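Local atomic coordinates of uncharacterized protein yfeY (Escherichia coli, PDB entry 2QZB), a protein that is of unknown function, belongs to the DUF1131 family and is probably made with a lipoprotein-type signal sequence. Residues A[16-20]-A[161-165]. Numbering follows the deposited sequence.
Sequences VSEQG and KIIWR
Residues 16-20 make up most of a tight beta hairpin whose second strand is 20-21: strand residues Val-16 and Ser-17 lead into a type I turn from Ser-17 to Gly-20, closed by Gly-20 N to Ser-17 O (3.1 Å); Ser-17 N to Gly-20 O (2.8 Å) completes the hydrogen-bonded pair of the hairpin. Residues 161-165 are extended, the end of strand 158-165, which runs inside the large antiparallel sheet between strands 81-84 and 133-138. The hairpin packs on one face of that strand; the nearest CA atoms, of Gly-20 and Trp-164, are 6.5 Å apart. Gly-20 has phi/psi 146/-150, where a CB would jam against the preceding carbonyl O. Ile-162 and Trp-164 point CA-to-CB toward the hairpin, Ile-163 and Arg-165 away.

Trp-164 (chi1 t, chi2 88°) lays its indole against the turn. Trp-164 NE1 donates to Glu-18 O, near the ring plane, at 2.9 Å and 173°. Gly-20 CA sits over the indole face, 3.8 Å from the centroid of the Trp-164 five-membered ring and 11° off the normal, a CH-pi contact. Val-16 (chi1 t) places CG1 3.9 Å from Trp-164 CB and CG2 4.0 Å from Ile-162 CG2. On the turn itself, Ser-17 OG (chi1 p) accepts from Gln-19 N at 3.3 Å, an ST turn, and donates to Gln-19 OE1 at 2.6 Å. The Glu-18 carboxylate bonds instead to Ser-130, Gln-131 and His-132.

One nearly linear indole-to-carbonyl bond, with glycine on the ring face and aliphatic packing beside it, thus docks the N-terminal hairpin onto the C-terminal strand through a tryptophan side chain rather than by strand pairing.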
ATOM      1  N   VAL A  16      -6.371  -1.562  -7.125  1.00 27.46           N
ATOM      2  CA  VAL A  16      -5.155  -0.816  -7.358  1.00 27.78           C
ATOM      3  C   VAL A  16      -4.639  -1.090  -8.776  1.00 27.89           C
ATOM      4  O   VAL A  16      -4.471  -2.241  -9.182  1.00 26.74           O
ATOM      5  CB  VAL A  16      -4.084  -1.202  -6.328  1.00 26.86           C
ATOM      6  CG1 VAL A  16      -2.978  -0.171  -6.278  1.00 28.02           C
ATOM      7  CG2 VAL A  16      -4.743  -1.391  -4.940  1.00 26.89           C
ATOM      8  N   SER A  17      -4.385  -0.017  -9.520  1.00 28.63           N
ATOM      9  CA  SER A  17      -3.866  -0.107 -10.889  1.00 28.80           C
ATOM     10  C   SER A  17      -2.778   0.935 -11.048  1.00 28.90           C
ATOM     11  O   SER A  17      -2.583   1.747 -10.159  1.00 29.03           O
ATOM     12  CB  SER A  17      -4.987   0.168 -11.888  1.00 28.74           C
ATOM     13  OG  SER A  17      -5.363   1.568 -11.898  1.00 30.52           O
ATOM     14  N   GLU A  18      -2.086   0.930 -12.189  1.00 29.19           N
ATOM     15  CA  GLU A  18      -1.086   1.953 -12.518  1.00 30.12           C
ATOM     16  C   GLU A  18      -1.571   3.385 -12.290  1.00 30.38           C
ATOM     17  O   GLU A  18      -0.768   4.235 -11.913  1.00 30.83           O
ATOM     18  CB  GLU A  18      -0.635   1.825 -13.986  1.00 30.70           C
ATOM     19  CG  GLU A  18       0.094   0.530 -14.312  1.00 32.32           C
ATOM     20  CD  GLU A  18       1.271   0.304 -13.394  1.00 37.23           C
ATOM     21  OE1 GLU A  18       2.272   1.051 -13.480  1.00 40.45           O
ATOM     22  OE2 GLU A  18       1.189  -0.608 -12.568  1.00 38.39           O
ATOM     23  N   GLN A  19      -2.863   3.622 -12.524  1.00 31.06           N
ATOM     24  CA  GLN A  19      -3.523   4.934 -12.398  1.00 33.30           C
ATOM     25  C   GLN A  19      -4.014   5.345 -11.006  1.00 32.24           C
ATOM     26  O   GLN A  19      -4.349   6.505 -10.792  1.00 33.79           O
ATOM     27  CB  GLN A  19      -4.738   5.018 -13.323  1.00 34.21           C
ATOM     28  CG  GLN A  19      -4.523   4.489 -14.737  1.00 39.66           C
ATOM     29  CD  GLN A  19      -4.716   2.958 -14.845  1.00 46.72           C
ATOM     30  OE1 GLN A  19      -5.704   2.394 -14.337  1.00 51.49           O
ATOM     31  NE2 GLN A  19      -3.787   2.291 -15.530  1.00 46.87           N
ATOM     32  N   GLY A  20      -4.118   4.413 -10.075  1.00 31.66           N
ATOM     33  CA  GLY A  20      -4.573   4.764  -8.732  1.00 30.93           C
ATOM     34  C   GLY A  20      -5.391   3.650  -8.124  1.00 30.41           C
ATOM     35  O   GLY A  20      -5.155   2.483  -8.397  1.00 29.95           O
ATOM     36  N   LYS A 161       0.133  -5.126   2.861  1.00 25.11           N
ATOM     37  CA  LYS A 161      -0.281  -3.843   2.309  1.00 24.86           C
ATOM     38  C   LYS A 161       0.017  -3.792   0.810  1.00 24.47           C
ATOM     39  O   LYS A 161       0.994  -4.390   0.341  1.00 22.72           O
ATOM     40  CB  LYS A 161       0.469  -2.758   3.071  1.00 25.68           C
ATOM     41  CG  LYS A 161       0.164  -1.356   2.718  1.00 28.16           C
ATOM     42  CD  LYS A 161       0.216  -0.556   3.997  1.00 36.35           C
ATOM     43  CE  LYS A 161       1.618  -0.246   4.401  1.00 38.81           C
ATOM     44  NZ  LYS A 161       1.612   0.706   5.557  1.00 45.36           N
ATOM     45  N   ILE A 162      -0.830  -3.091   0.058  1.00 24.27           N
ATOM     46  CA  ILE A 162      -0.544  -2.806  -1.335  1.00 24.11           C
ATOM     47  C   ILE A 162      -0.339  -1.275  -1.431  1.00 25.12           C
ATOM     48  O   ILE A 162      -1.174  -0.490  -0.936  1.00 25.66           O
ATOM     49  CB  ILE A 162      -1.684  -3.301  -2.293  1.00 23.70           C
ATOM     50  CG1 ILE A 162      -1.939  -4.820  -2.109  1.00 23.28           C
ATOM     51  CG2 ILE A 162      -1.320  -2.990  -3.771  1.00 24.39           C
ATOM     52  CD1 ILE A 162      -3.119  -5.320  -2.825  1.00 22.45           C
ATOM     53  N   ILE A 163       0.754  -0.855  -2.062  1.00 23.78           N
ATOM     54  CA  ILE A 163       1.089   0.578  -2.138  1.00 23.99           C
ATOM     55  C   ILE A 163       1.106   1.058  -3.574  1.00 24.48           C
ATOM     56  O   ILE A 163       1.770   0.455  -4.437  1.00 23.55           O
ATOM     57  CB  ILE A 163       2.447   0.838  -1.481  1.00 24.08           C
ATOM     58  CG1 ILE A 163       2.451   0.249  -0.065  1.00 23.54           C
ATOM     59  CG2 ILE A 163       2.801   2.348  -1.495  1.00 23.72           C
ATOM     60  CD1 ILE A 163       3.809   0.165   0.491  1.00 29.11           C
ATOM     61  N   TRP A 164       0.377   2.128  -3.843  1.00 24.15           N
ATOM     62  CA  TRP A 164       0.449   2.791  -5.131  1.00 24.59           C
ATOM     63  C   TRP A 164       1.216   4.104  -4.952  1.00 25.63           C
ATOM     64  O   TRP A 164       0.965   4.826  -3.958  1.00 25.49           O
ATOM     65  CB  TRP A 164      -0.954   3.088  -5.669  1.00 24.76           C
ATOM     66  CG  TRP A 164      -0.920   3.950  -6.921  1.00 26.07           C
ATOM     67  CD1 TRP A 164      -0.810   3.509  -8.206  1.00 26.67           C
ATOM     68  CD2 TRP A 164      -1.003   5.394  -6.997  1.00 26.52           C
ATOM     69  NE1 TRP A 164      -0.820   4.584  -9.081  1.00 29.23           N
ATOM     70  CE2 TRP A 164      -0.948   5.747  -8.363  1.00 28.16           C
ATOM     71  CE3 TRP A 164      -1.127   6.418  -6.037  1.00 28.95           C
ATOM     72  CZ2 TRP A 164      -0.998   7.090  -8.804  1.00 26.76           C
ATOM     73  CZ3 TRP A 164      -1.184   7.740  -6.469  1.00 28.36           C
ATOM     74  CH2 TRP A 164      -1.114   8.069  -7.846  1.00 27.05           C
ATOM     75  N   ARG A 165       2.122   4.444  -5.889  1.00 25.42           N
ATOM     76  CA  ARG A 165       2.831   5.759  -5.833  1.00 26.44           C
ATOM     77  C   ARG A 165       2.805   6.454  -7.194  1.00 27.95           C
ATOM     78  O   ARG A 165       3.023   5.793  -8.202  1.00 27.26           O
ATOM     79  CB  ARG A 165       4.284   5.604  -5.373  1.00 26.06           C
ATOM     80  CG  ARG A 165       4.526   5.191  -3.894  1.00 25.06           C
ATOM     81  CD  ARG A 165       5.988   4.932  -3.696  1.00 27.25           C
ATOM     82  NE  ARG A 165       6.434   4.675  -2.313  1.00 29.87           N
ATOM     83  CZ  ARG A 165       6.644   3.456  -1.824  1.00 27.51           C
ATOM     84  NH1 ARG A 165       6.400   2.408  -2.589  1.00 27.68           N
ATOM     85  NH2 ARG A 165       7.069   3.271  -0.581  1.00 30.60           N
TER